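Local coordinates for ML032222a iGluR (Mnemiopsis leidyi, PDB 4YKI), which probably forms a ligand-gated ion channel subunit of the ionotropic glutamate receptor family, whose extracellular ligand-binding domain binds glycine, at residues K3-R8 against S226-H231; V38-V43 against D242-K247; S93-R98 against P146-K151; H173-L178 against H194-D199. One frame throughout, in Å; residues are numbered along the deposited sequence. Where two conformers were deposited one is given.

Interaction 1: K3-R8 against S226-H231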
loop_
_atom_site.group_PDB
_atom_site.type_symbol
_atom_site.label_atom_id
_atom_site.label_comp_id
_atom_site.label_asym_id
_atom_site.label_seq_id
_atom_site.Cartn_x
_atom_site.Cartn_y
_atom_site.Cartn_z
ATOM N N LYS B 3 -18.826 4.740 19.340
ATOM C CA LYS B 3 -19.529 5.162 18.123
ATOM C C LYS B 3 -19.232 4.178 16.984
ATOM O O LYS B 3 -18.083 3.745 16.799
ATOM C CB LYS B 3 -19.108 6.580 17.693
ATOM C CG LYS B 3 -19.497 7.716 18.641
ATOM C CD LYS B 3 -19.127 9.069 18.034
ATOM C CE LYS B 3 -19.177 10.194 19.073
ATOM N NZ LYS B 3 -20.541 10.436 19.608
ATOM N N ASN B 4 -20.270 3.802 16.242
ATOM C CA ASN B 4 -20.095 3.009 15.028
ATOM C C ASN B 4 -20.927 3.641 13.927
ATOM O O ASN B 4 -21.453 4.737 14.102
ATOM C CB ASN B 4 -20.461 1.529 15.249
ATOM C CG ASN B 4 -21.898 1.329 15.697
ATOM O OD1 ASN B 4 -22.836 1.843 15.097
ATOM N ND2 ASN B 4 -22.069 0.551 16.763
ATOM N N LEU B 5 -21.047 2.949 12.801
ATOM C CA LEU B 5 -21.700 3.503 11.621
ATOM C C LEU B 5 -23.156 3.078 11.452
ATOM O O LEU B 5 -23.831 3.526 10.513
ATOM C CB LEU B 5 -20.891 3.119 10.384
ATOM C CG LEU B 5 -19.681 4.014 10.116
ATOM C CD1 LEU B 5 -18.700 3.371 9.171
ATOM C CD2 LEU B 5 -20.114 5.360 9.561
ATOM N N ILE B 6 -23.669 2.239 12.336
ATOM C CA ILE B 6 -25.031 1.744 12.151
ATOM C C ILE B 6 -26.053 2.881 12.259
ATOM O O ILE B 6 -26.123 3.600 13.267
ATOM C CB ILE B 6 -25.357 0.624 13.151
ATOM C CG1 ILE B 6 -24.368 -0.539 12.992
ATOM C CG2 ILE B 6 -26.772 0.121 12.913
ATOM C CD1 ILE B 6 -24.464 -1.589 14.082
ATOM N N GLY B 7 -26.840 3.058 11.205
ATOM C CA GLY B 7 -27.848 4.108 11.161
ATOM C C GLY B 7 -27.324 5.492 10.750
ATOM O O GLY B 7 -28.114 6.396 10.527
ATOM N N ARG B 8 -26.015 5.669 10.638
ATOM C CA ARG B 8 -25.458 6.944 10.206
ATOM C C ARG B 8 -25.764 7.192 8.740
ATOM O O ARG B 8 -25.973 6.256 7.978
ATOM C CB ARG B 8 -23.942 6.968 10.437
ATOM C CG ARG B 8 -23.522 6.776 11.896
ATOM C CD ARG B 8 -23.801 7.966 12.788
ATOM N NE ARG B 8 -23.402 7.643 14.157
ATOM C CZ ARG B 8 -23.276 8.516 15.139
ATOM N NH1 ARG B 8 -23.491 9.802 14.937
ATOM N NH2 ARG B 8 -22.910 8.094 16.333
ATOM N N SER B 226 -11.373 3.654 12.239
ATOM C CA SER B 226 -10.994 2.298 12.610
ATOM C C SER B 226 -11.840 1.243 11.892
ATOM O O SER B 226 -11.324 0.228 11.425
ATOM C CB SER B 226 -11.067 2.118 14.127
ATOM O OG SER B 226 -10.089 2.920 14.777
ATOM N N LEU B 227 -13.141 1.475 11.803
ATOM C CA LEU B 227 -14.039 0.582 11.074
ATOM C C LEU B 227 -13.775 0.563 9.578
ATOM O O LEU B 227 -13.722 -0.499 8.958
ATOM C CB LEU B 227 -15.493 0.953 11.337
ATOM C CG LEU B 227 -16.010 0.542 12.704
ATOM C CD1 LEU B 227 -17.335 1.220 13.020
ATOM C CD2 LEU B 227 -16.162 -0.970 12.746
ATOM N N ILE B 228 -13.603 1.731 8.986
ATOM C CA ILE B 228 -13.307 1.788 7.560
ATOM C C ILE B 228 -11.988 1.067 7.255
ATOM O O ILE B 228 -11.912 0.268 6.313
ATOM C CB ILE B 228 -13.289 3.248 7.047
ATOM C CG1 ILE B 228 -14.688 3.868 7.146
ATOM C CG2 ILE B 228 -12.738 3.332 5.609
ATOM C CD1 ILE B 228 -15.706 3.249 6.224
ATOM N N ASP B 229 -10.964 1.308 8.073
ATOM C CA ASP B 229 -9.659 0.660 7.890
ATOM C C ASP B 229 -9.775 -0.861 7.948
ATOM O O ASP B 229 -9.241 -1.572 7.104
ATOM C CB ASP B 229 -8.667 1.152 8.951
ATOM C CG ASP B 229 -8.177 2.571 8.712
ATOM O OD1 ASP B 229 -8.453 3.154 7.641
ATOM O OD2 ASP B 229 -7.469 3.056 9.609
ATOM N N SER B 230 -10.471 -1.349 8.965
ATOM C CA SER B 230 -10.624 -2.785 9.148
ATOM C C SER B 230 -11.291 -3.419 7.927
ATOM O O SER B 230 -10.839 -4.432 7.389
ATOM C CB SER B 230 -11.445 -3.083 10.408
ATOM O OG SER B 230 -10.693 -2.848 11.586
ATOM N N HIS B 231 -12.381 -2.808 7.486
ATOM C CA HIS B 231 -13.163 -3.360 6.401
ATOM C C HIS B 231 -12.414 -3.268 5.071
ATOM O O HIS B 231 -12.479 -4.195 4.273
ATOM C CB HIS B 231 -14.552 -2.722 6.369
ATOM C CG HIS B 231 -15.474 -3.303 7.394
ATOM N ND1 HIS B 231 -16.616 -4.014 7.080
ATOM C CD2 HIS B 231 -15.449 -3.224 8.743
ATOM C CE1 HIS B 231 -17.249 -4.345 8.193
ATOM N NE2 HIS B 231 -16.548 -3.895 9.215
#

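Interaction 2: V38-V43 against D242-K247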
loop_
_atom_site.group_PDB
_atom_site.type_symbol
_atom_site.label_atom_id
_atom_site.label_comp_id
_atom_site.label_asym_id
_atom_site.label_seq_id
_atom_site.Cartn_x
_atom_site.Cartn_y
_atom_site.Cartn_z
ATOM N N VAL B 38 -14.948 2.085 -7.115
ATOM C CA VAL B 38 -15.133 2.694 -5.805
ATOM C C VAL B 38 -16.595 2.594 -5.355
ATOM O O VAL B 38 -16.882 2.327 -4.194
ATOM C CB VAL B 38 -14.609 4.154 -5.774
ATOM C CG1 VAL B 38 -15.057 4.894 -4.532
ATOM C CG2 VAL B 38 -13.075 4.126 -5.837
ATOM N N ASN B 39 -17.539 2.810 -6.270
ATOM C CA ASN B 39 -18.932 2.646 -5.920
ATOM C C ASN B 39 -19.219 1.245 -5.380
ATOM O O ASN B 39 -19.941 1.086 -4.408
ATOM C CB ASN B 39 -19.848 2.950 -7.100
ATOM C CG ASN B 39 -21.303 2.897 -6.701
ATOM O OD1 ASN B 39 -21.762 3.685 -5.885
ATOM N ND2 ASN B 39 -22.037 1.963 -7.274
ATOM N N ASP B 40 -18.669 0.226 -6.032
ATOM C CA ASP B 40 -18.866 -1.150 -5.569
ATOM C C ASP B 40 -18.293 -1.342 -4.160
ATOM O O ASP B 40 -18.879 -2.038 -3.355
ATOM C CB ASP B 40 -18.225 -2.163 -6.535
ATOM C CG ASP B 40 -19.005 -2.365 -7.816
ATOM O OD1 ASP B 40 -20.156 -1.901 -7.920
ATOM O OD2 ASP B 40 -18.453 -3.052 -8.696
ATOM N N MET B 41 -17.152 -0.720 -3.865
ATOM C CA MET B 41 -16.588 -0.745 -2.519
ATOM C C MET B 41 -17.528 -0.084 -1.507
ATOM O O MET B 41 -17.761 -0.628 -0.432
ATOM C CB MET B 41 -15.233 -0.038 -2.511
ATOM C CG MET B 41 -14.172 -0.759 -3.320
ATOM S SD MET B 41 -12.698 0.192 -3.661
ATOM C CE MET B 41 -11.988 0.401 -2.016
ATOM N N VAL B 42 -18.058 1.082 -1.857
ATOM C CA VAL B 42 -18.951 1.831 -0.963
ATOM C C VAL B 42 -20.233 1.051 -0.695
ATOM O O VAL B 42 -20.705 0.992 0.433
ATOM C CB VAL B 42 -19.274 3.224 -1.540
ATOM C CG1 VAL B 42 -20.410 3.894 -0.779
ATOM C CG2 VAL B 42 -18.047 4.112 -1.524
ATOM N N VAL B 43 -20.798 0.455 -1.737
ATOM C CA VAL B 43 -22.015 -0.326 -1.582
ATOM C C VAL B 43 -21.795 -1.452 -0.570
ATOM O O VAL B 43 -22.606 -1.673 0.325
ATOM C CB VAL B 43 -22.503 -0.901 -2.930
ATOM C CG1 VAL B 43 -23.569 -1.964 -2.734
ATOM C CG2 VAL B 43 -23.057 0.211 -3.818
ATOM N N ASP B 242 -8.880 -6.859 -5.912
ATOM C CA ASP B 242 -8.356 -7.372 -7.171
ATOM C C ASP B 242 -9.499 -7.767 -8.113
ATOM O O ASP B 242 -9.434 -7.508 -9.311
ATOM C CB ASP B 242 -7.424 -8.572 -6.934
ATOM C CG ASP B 242 -6.075 -8.187 -6.339
ATOM O OD1 ASP B 242 -5.661 -7.031 -6.450
ATOM O OD2 ASP B 242 -5.398 -9.071 -5.787
ATOM N N ILE B 243 -10.529 -8.404 -7.580
ATOM C CA ILE B 243 -11.684 -8.776 -8.397
ATOM C C ILE B 243 -12.355 -7.529 -9.003
ATOM O O ILE B 243 -12.745 -7.527 -10.173
ATOM C CB ILE B 243 -12.657 -9.624 -7.567
ATOM C CG1 ILE B 243 -12.057 -11.031 -7.401
ATOM C CG2 ILE B 243 -14.060 -9.692 -8.200
ATOM C CD1 ILE B 243 -12.695 -11.884 -6.322
ATOM N N LEU B 244 -12.475 -6.461 -8.225
ATOM C CA LEU B 244 -13.075 -5.231 -8.762
ATOM C C LEU B 244 -12.209 -4.561 -9.814
ATOM O O LEU B 244 -12.739 -4.018 -10.780
ATOM C CB LEU B 244 -13.366 -4.244 -7.648
ATOM C CG LEU B 244 -14.466 -4.633 -6.667
ATOM C CD1 LEU B 244 -14.604 -3.537 -5.623
ATOM C CD2 LEU B 244 -15.814 -4.910 -7.351
ATOM N N TRP B 245 -10.891 -4.566 -9.638
ATOM C CA TRP B 245 -10.028 -3.978 -10.654
ATOM C C TRP B 245 -10.176 -4.768 -11.975
ATOM O O TRP B 245 -10.247 -4.191 -13.053
ATOM C CB TRP B 245 -8.570 -3.949 -10.203
ATOM C CG TRP B 245 -7.661 -3.354 -11.226
ATOM C CD1 TRP B 245 -6.716 -4.004 -11.930
ATOM C CD2 TRP B 245 -7.615 -1.987 -11.659
ATOM N NE1 TRP B 245 -6.065 -3.148 -12.767
ATOM C CE2 TRP B 245 -6.611 -1.903 -12.633
ATOM C CE3 TRP B 245 -8.328 -0.822 -11.323
ATOM C CZ2 TRP B 245 -6.297 -0.718 -13.274
ATOM C CZ3 TRP B 245 -8.010 0.364 -11.979
ATOM C CH2 TRP B 245 -6.997 0.403 -12.930
ATOM N N GLU B 246 -10.219 -6.093 -11.887
ATOM C CA GLU B 246 -10.443 -6.914 -13.074
ATOM C C GLU B 246 -11.797 -6.605 -13.731
ATOM O O GLU B 246 -11.898 -6.528 -14.957
ATOM C CB GLU B 246 -10.340 -8.399 -12.710
ATOM C CG GLU B 246 -10.695 -9.365 -13.832
ATOM C CD GLU B 246 -9.643 -9.428 -14.926
ATOM O OE1 GLU B 246 -8.566 -8.813 -14.766
ATOM O OE2 GLU B 246 -9.895 -10.110 -15.947
ATOM N N LYS B 247 -12.837 -6.450 -12.918
ATOM C CA LYS B 247 -14.165 -6.134 -13.430
ATOM C C LYS B 247 -14.196 -4.821 -14.193
ATOM O O LYS B 247 -14.785 -4.740 -15.270
ATOM C CB LYS B 247 -15.150 -6.029 -12.265
ATOM C CG LYS B 247 -16.547 -5.544 -12.656
ATOM C CD LYS B 247 -17.470 -5.522 -11.457
ATOM C CE LYS B 247 -18.801 -4.866 -11.798
ATOM N NZ LYS B 247 -19.679 -4.769 -10.585
HETATM O O HOH W 1 -21.790 -3.638 -9.371
#

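Interaction 3: S93-R98 against P146-K151. With GLY (glycine), chain E.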
loop_
_atom_site.group_PDB
_atom_site.type_symbol
_atom_site.label_atom_id
_atom_site.label_comp_id
_atom_site.label_asym_id
_atom_site.label_seq_id
_atom_site.Cartn_x
_atom_site.Cartn_y
_atom_site.Cartn_z
ATOM N N SER B 93 -5.067 9.965 -3.964
ATOM C CA SER B 93 -3.639 9.699 -3.821
ATOM C C SER B 93 -3.111 10.213 -2.498
ATOM O O SER B 93 -3.495 11.284 -2.019
ATOM C CB SER B 93 -2.886 10.364 -4.948
ATOM O OG SER B 93 -3.417 9.901 -6.174
ATOM N N THR B 94 -2.192 9.445 -1.918
ATOM C CA THR B 94 -1.529 9.820 -0.674
ATOM C C THR B 94 -0.366 10.759 -0.936
ATOM O O THR B 94 0.547 10.424 -1.710
ATOM C CB THR B 94 -1.056 8.585 0.106
ATOM O OG1 THR B 94 -0.201 7.783 -0.719
ATOM C CG2 THR B 94 -2.248 7.770 0.560
ATOM N N ASN B 95 -0.414 11.944 -0.315
ATOM C CA ASN B 95 0.722 12.870 -0.313
ATOM C C ASN B 95 0.830 13.599 1.014
ATOM O O ASN B 95 -0.126 13.695 1.773
ATOM C CB ASN B 95 0.762 13.812 -1.545
ATOM C CG ASN B 95 -0.363 14.824 -1.596
ATOM O OD1 ASN B 95 -0.558 15.596 -0.670
ATOM N ND2 ASN B 95 -1.046 14.884 -2.738
ATOM N N SER B 96 2.030 14.072 1.299
ATOM C CA SER B 96 2.325 14.685 2.580
ATOM C C SER B 96 1.541 15.986 2.798
ATOM O O SER B 96 1.139 16.294 3.914
ATOM C CB SER B 96 3.828 14.917 2.725
ATOM O OG SER B 96 4.525 13.682 2.851
ATOM N N ALA B 97 1.330 16.763 1.741
ATOM C CA ALA B 97 0.573 18.002 1.874
ATOM C C ALA B 97 -0.837 17.680 2.412
ATOM O O ALA B 97 -1.291 18.274 3.377
ATOM C CB ALA B 97 0.498 18.759 0.537
ATOM N N ARG B 98 -1.517 16.715 1.790
ATOM C CA ARG B 98 -2.845 16.307 2.223
ATOM C C ARG B 98 -2.811 15.750 3.657
ATOM O O ARG B 98 -3.683 16.049 4.450
ATOM C CB ARG B 98 -3.435 15.278 1.239
ATOM C CG ARG B 98 -3.917 15.911 -0.049
ATOM C CD ARG B 98 -4.230 14.875 -1.104
ATOM N NE ARG B 98 -4.742 15.507 -2.306
ATOM C CZ ARG B 98 -5.014 14.857 -3.420
ATOM N NH1 ARG B 98 -4.834 13.550 -3.518
ATOM N NH2 ARG B 98 -5.514 15.520 -4.450
ATOM N N PRO B 146 -0.531 14.723 -8.935
ATOM C CA PRO B 146 0.753 14.821 -9.637
ATOM C C PRO B 146 1.365 16.224 -9.555
ATOM O O PRO B 146 2.555 16.357 -9.289
ATOM C CB PRO B 146 0.402 14.395 -11.072
ATOM C CG PRO B 146 -0.781 13.463 -10.896
ATOM C CD PRO B 146 -1.573 14.114 -9.786
ATOM N N GLU B 147 0.564 17.261 -9.769
ATOM C CA GLU B 147 1.030 18.640 -9.620
ATOM C C GLU B 147 1.654 18.859 -8.240
ATOM O O GLU B 147 2.724 19.441 -8.124
ATOM C CB GLU B 147 -0.133 19.600 -9.829
ATOM C CG GLU B 147 0.277 21.064 -9.750
ATOM C CD GLU B 147 -0.898 22.012 -9.709
ATOM O OE1 GLU B 147 -1.719 21.879 -8.776
ATOM O OE2 GLU B 147 -0.992 22.890 -10.593
ATOM N N THR B 148 0.974 18.396 -7.200
ATOM C CA THR B 148 1.490 18.569 -5.849
ATOM C C THR B 148 2.836 17.870 -5.671
ATOM O O THR B 148 3.781 18.448 -5.114
ATOM C CB THR B 148 0.472 18.058 -4.826
ATOM O OG1 THR B 148 -0.635 18.965 -4.780
ATOM C CG2 THR B 148 1.077 18.000 -3.441
ATOM N N LEU B 149 2.944 16.635 -6.147
ATOM C CA LEU B 149 4.218 15.931 -6.023
ATOM C C LEU B 149 5.330 16.616 -6.771
ATOM O O LEU B 149 6.446 16.708 -6.265
ATOM C CB LEU B 149 4.123 14.483 -6.481
ATOM C CG LEU B 149 3.362 13.508 -5.597
ATOM C CD1 LEU B 149 3.686 12.067 -6.059
ATOM C CD2 LEU B 149 3.683 13.719 -4.121
ATOM N N LEU B 150 5.065 17.069 -7.985
ATOM C CA LEU B 150 6.110 17.726 -8.747
ATOM C C LEU B 150 6.511 19.064 -8.100
ATOM O O LEU B 150 7.687 19.416 -8.102
ATOM C CB LEU B 150 5.704 17.909 -10.212
ATOM C CG LEU B 150 6.060 16.699 -11.103
ATOM C CD1 LEU B 150 5.361 15.416 -10.706
ATOM C CD2 LEU B 150 5.749 17.040 -12.546
ATOM N N LYS B 151 5.539 19.783 -7.533
ATOM C CA LYS B 151 5.811 21.087 -6.922
ATOM C C LYS B 151 6.521 21.002 -5.574
ATOM O O LYS B 151 7.132 21.979 -5.131
ATOM C CB LYS B 151 4.516 21.892 -6.763
ATOM C CG LYS B 151 3.988 22.487 -8.059
ATOM C CD LYS B 151 4.793 23.723 -8.465
ATOM C CE LYS B 151 4.311 24.952 -7.721
ATOM N NZ LYS B 151 5.102 26.168 -8.064
HETATM N N GLY E . -6.061 10.638 -8.101
HETATM C CA GLY E . -5.888 12.106 -8.197
HETATM C C GLY E . -5.682 12.786 -6.865
HETATM O O GLY E . -5.426 14.009 -6.877
HETATM O OXT GLY E . -5.794 12.123 -5.811
HETATM O O HOH W 2 -2.707 17.351 -3.907
#

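Interaction 4: H173-L178 against H194-D199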
loop_
_atom_site.group_PDB
_atom_site.type_symbol
_atom_site.label_atom_id
_atom_site.label_comp_id
_atom_site.label_asym_id
_atom_site.label_seq_id
_atom_site.Cartn_x
_atom_site.Cartn_y
_atom_site.Cartn_z
ATOM N N HIS B 173 -10.033 17.282 -20.178
ATOM C CA HIS B 173 -9.260 18.323 -20.846
ATOM C C HIS B 173 -7.846 17.837 -21.115
ATOM O O HIS B 173 -7.280 18.073 -22.199
ATOM C CB HIS B 173 -9.238 19.587 -19.977
ATOM C CG HIS B 173 -8.519 20.745 -20.592
ATOM N ND1 HIS B 173 -7.776 21.631 -19.843
ATOM C CD2 HIS B 173 -8.430 21.169 -21.876
ATOM C CE1 HIS B 173 -7.258 22.552 -20.635
ATOM N NE2 HIS B 173 -7.638 22.293 -21.876
ATOM N N ALA B 174 -7.249 17.154 -20.144
ATOM C CA ALA B 174 -5.896 16.651 -20.302
ATOM C C ALA B 174 -5.825 15.624 -21.421
ATOM O O ALA B 174 -4.906 15.666 -22.249
ATOM C CB ALA B 174 -5.407 16.027 -19.005
ATOM N N ILE B 175 -6.753 14.680 -21.447
ATOM C CA ILE B 175 -6.746 13.636 -22.473
ATOM C C ILE B 175 -7.018 14.228 -23.872
ATOM O O ILE B 175 -6.390 13.814 -24.850
ATOM C CB ILE B 175 -7.692 12.467 -22.110
ATOM C CG1 ILE B 175 -7.107 11.735 -20.900
ATOM C CG2 ILE B 175 -7.891 11.531 -23.304
ATOM C CD1 ILE B 175 -7.952 10.641 -20.323
ATOM N N GLU B 176 -7.918 15.200 -23.957
ATOM C CA GLU B 176 -8.194 15.896 -25.214
ATOM C C GLU B 176 -6.959 16.635 -25.729
ATOM O O GLU B 176 -6.691 16.664 -26.931
ATOM C CB GLU B 176 -9.340 16.888 -25.017
ATOM C CG GLU B 176 -9.660 17.753 -26.239
ATOM C CD GLU B 176 -10.705 18.818 -25.951
ATOM O OE1 GLU B 176 -11.138 18.939 -24.782
ATOM O OE2 GLU B 176 -11.095 19.537 -26.898
ATOM N N THR B 177 -6.214 17.246 -24.821
ATOM C CA THR B 177 -4.996 17.951 -25.174
ATOM C C THR B 177 -3.922 16.961 -25.610
ATOM O O THR B 177 -3.251 17.180 -26.642
ATOM C CB THR B 177 -4.507 18.850 -24.012
ATOM O OG1 THR B 177 -5.545 19.773 -23.676
ATOM C CG2 THR B 177 -3.296 19.627 -24.428
ATOM N N LEU B 178 -3.772 15.867 -24.885
ATOM C CA LEU B 178 -2.838 14.821 -25.279
ATOM C C LEU B 178 -3.154 14.301 -26.689
ATOM O O LEU B 178 -2.258 14.146 -27.529
ATOM C CB LEU B 178 -2.904 13.674 -24.278
ATOM C CG LEU B 178 -2.090 12.433 -24.630
ATOM C CD1 LEU B 178 -0.594 12.694 -24.626
ATOM C CD2 LEU B 178 -2.434 11.330 -23.678
ATOM N N HIS B 194 -5.961 2.699 -17.794
ATOM C CA HIS B 194 -7.332 2.431 -18.139
ATOM C C HIS B 194 -7.833 3.287 -19.295
ATOM O O HIS B 194 -8.433 2.779 -20.262
ATOM C CB HIS B 194 -8.246 2.655 -16.943
ATOM C CG HIS B 194 -9.676 2.482 -17.300
ATOM N ND1 HIS B 194 -10.240 1.240 -17.498
ATOM C CD2 HIS B 194 -10.627 3.385 -17.615
ATOM C CE1 HIS B 194 -11.498 1.390 -17.858
ATOM N NE2 HIS B 194 -11.762 2.681 -17.942
ATOM N N ASN B 195 -7.596 4.587 -19.191
ATOM C CA ASN B 195 -8.215 5.549 -20.079
ATOM C C ASN B 195 -7.561 5.672 -21.454
ATOM O O ASN B 195 -8.207 6.153 -22.376
ATOM C CB ASN B 195 -8.318 6.906 -19.386
ATOM C CG ASN B 195 -9.385 6.917 -18.320
ATOM O OD1 ASN B 195 -10.564 6.919 -18.651
ATOM N ND2 ASN B 195 -9.001 6.874 -17.065
ATOM N N LEU B 196 -6.317 5.221 -21.593
ATOM C CA LEU B 196 -5.594 5.369 -22.863
ATOM C C LEU B 196 -5.352 4.020 -23.530
ATOM O O LEU B 196 -4.538 3.916 -24.450
ATOM C CB LEU B 196 -4.283 6.115 -22.616
ATOM C CG LEU B 196 -4.451 7.527 -22.057
ATOM C CD1 LEU B 196 -3.114 8.136 -21.731
ATOM C CD2 LEU B 196 -5.218 8.426 -22.989
ATOM N N ILE B 197 -6.099 3.000 -23.115
ATOM C CA ILE B 197 -5.900 1.634 -23.601
ATOM C C ILE B 197 -5.989 1.487 -25.122
ATOM O O ILE B 197 -5.269 0.668 -25.700
ATOM C CB ILE B 197 -6.891 0.644 -22.906
ATOM C CG1 ILE B 197 -6.501 -0.813 -23.194
ATOM C CG2 ILE B 197 -8.333 0.946 -23.293
ATOM C CD1 ILE B 197 -5.160 -1.218 -22.627
ATOM N N SER B 198 -6.852 2.284 -25.745
ATOM C CA SER B 198 -7.086 2.233 -27.197
ATOM C C SER B 198 -6.455 3.410 -27.955
ATOM O O SER B 198 -6.784 3.668 -29.127
ATOM C CB SER B 198 -8.586 2.202 -27.485
ATOM O OG SER B 198 -9.191 3.446 -27.170
ATOM N N ASP B 199 -5.557 4.126 -27.284
ATOM C CA ASP B 199 -4.772 5.184 -27.930
ATOM C C ASP B 199 -3.448 4.606 -28.382
ATOM O O ASP B 199 -2.429 4.681 -27.696
ATOM C CB ASP B 199 -4.568 6.368 -26.986
ATOM C CG ASP B 199 -5.851 7.117 -26.735
ATOM O OD1 ASP B 199 -6.610 6.733 -25.823
ATOM O OD2 ASP B 199 -6.126 8.085 -27.463
#

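Interaction 1: K3-R8 against S226-H231
An Asx turn running into a type II beta turn leads the chain into the first strand of the bilobed ligand-binding domain, and Asn4 and Leu5 of this entry loop rest against Leu227 and Ile228 on helix 225-238. The main contact is made by one methyl: Leu227 CD1 lies 3.9 Å from Asn4 CB and 4.1 Å from Leu5 N, so that it packs on the chain where the two loop residues join. With CG beside its own backbone N (chi1 -75°), the Leu227 side chain leaves the helix towards the loop. Leu5 answers with its own branch, and its CD1 meets Ile228 CD1 at 4.2 Å, an apolar pair that continues inwards, where Leu5 also touches Leu49 of helix 37-49. The loop is shaped by bonds of its own. Asn4 OD1 accepts from Ile6 N at 2.9 Å, which fixes the amide of Asn4 on the loop side and leaves its CB to Leu227. Arg8 N then reaches back to Leu5 O at 3.1 Å, closing the type II turn with Gly7 at its third position (phi 83°). At the far end of the turn, Gly7 and Arg8 pair through their backbones with Gly50 and Thr52, which ties the loop to the start of strand 52-56. A weak 3.5 Å bond from Arg8 NE back to Asn4 O also spans the loop.

Interaction 2: V38-V43 against D242-K247
Leu244 lays its two methyls against the side chain of Asp40, CD2 lying 3.7 Å from Asp40 CB, while its CD1 turns to Met41 CG at 3.6 Å. This joins two helices of the first lobe of the clamshell-like ligand-binding domain: helix 37-49, packed on strand 52-56, and the C-terminal helix 240-248. The axes of the two segments approach to 10.5 Å, their directions 142° apart, an inclined antiparallel pairing. At the solvent side the contact turns ionic. Lys247, extended along its whole length with CG anti to the backbone N (chi1 173°), comes from the direction opposite to Asp40 and sets NZ 2.8 Å from Asp40 OD2, a salt bridge. The ammonium meets this oxygen on its syn side, 23° out of the carboxylate plane. A water closes the bridge into a ring, giving a hydrogen to Asp40 OD1 at 2.8 Å and taking one from Lys247 NZ at 2.7 Å, so both carboxylate oxygens are tied to one lysine. Trp248 NE1 of the same helix is a second donor to OD2. On the buried side Met41 reaches Phe216 and Phe108, and its CG stays pressed on Leu244 CD1.

Interaction 3: S93-R98 against P146-K151
The carboxamide of Asn95 takes the methyl of Thr148 over one face, CG2 standing 3.8 Å from ND2 and almost as near CG and OD1, and the guanidinium of Arg98 is met at its edge, close to its plane, by the carboxylate of the bound glycine. Arg98 NH1 gives to glycine OXT (2.9 Å) and NH2 to glycine O, a paired grip; Ser93 N adds a nearly straight bond to OXT (2.9 Å, 174°). NH1 also donates to Ser93 O at 3.0 Å, in the guanidinium plane, which helps fix the rotation of the group. This is the carboxylate-binding arginine of ionotropic glutamate receptors, on a first-lobe helix, and helix 145-152 belongs to the second lobe, so the Asn95–Thr148 packing bridges the cleft between the lobes, consistent with a domain closed on its agonist. Asn95 is the N-cap of the arginine's helix: with CG between its backbone N and carbonyl carbon (chi1 67°), OD1 receives Arg98 N at 2.9 Å. Its ND2 donates to His145 ND1, and to a water that also bonds Thr148 OG1. Nearby, Ser96 N donates to Glu237 of the second subunit. Leu149 CD2 meets Asn95 CB at 3.9 Å, and Ala97 CB faces Thr148 CG2.

Interaction 4: H173-L178 against H194-D199
Leu178 and Leu196 point their side chains at each other tip to tip, with Leu178 CD2 3.8 Å from Leu196 CD1. One turn earlier on the helix, Ile175 runs past Leu196 in the opposite sense, its branch methyl CG2 lying 4.1 Å from Leu196 CD2. Leu196 thus sits against two residues one turn apart on helix 171-179, CD1 on Leu178 and CD2 between Leu178 and Ile175. The longer arm of Ile175 stands at about a right angle to Asn195 and brings CD1 to 3.9 Å from Asn195 CB, so only the aliphatic base of the asparagine is used here. Its amide goes elsewhere: ND2 donates to Val191 O, back along its own helix, and to Gln18 O. Leu178 reaches Leu196 because its CG lies anti to the backbone N (chi1 174°), whereas in Leu196 CG sits beside the N (chi1 -61°). Leu196 is the first residue past helix 189-195. A type I turn follows, closed by Asp199 N to Leu196 O at 3.0 Å, and Asp199 then forms a salt bridge with Arg179 just past the other segment. Leu178 and Leu196 both touch Val116 of strand 109-118, so the leucine pair is seated on the sheet. A helix packed on a beta-sheet and against the end of the next helix, with strand 183-188 between them in sequence, is part of the alpha/beta second lobe of a periplasmic-binding-protein-like ligand-binding domain.

In the fold
Interactions 1 and 2 both lie in the first lobe, their centres about 19 Å apart; they use the successive helices 225-238 and 240-248, and helix 37-49, one side of interaction 2, is also touched by Leu5 and His231 of interaction 1. Their segments alternate along the chain, so the N-terminal part and the C-terminal helices are interlocked in one lobe. Interactions 3 and 4 follow in series inside that long loop, their centres about 22 Å apart. Interaction 4 belongs to the second lobe, its centre about 37 Å from that of interaction 1, while interaction 3 spans the cleft and holds part of the glycine site. Together they sample both lobes and the cleft, which in related receptors closes on the ligand.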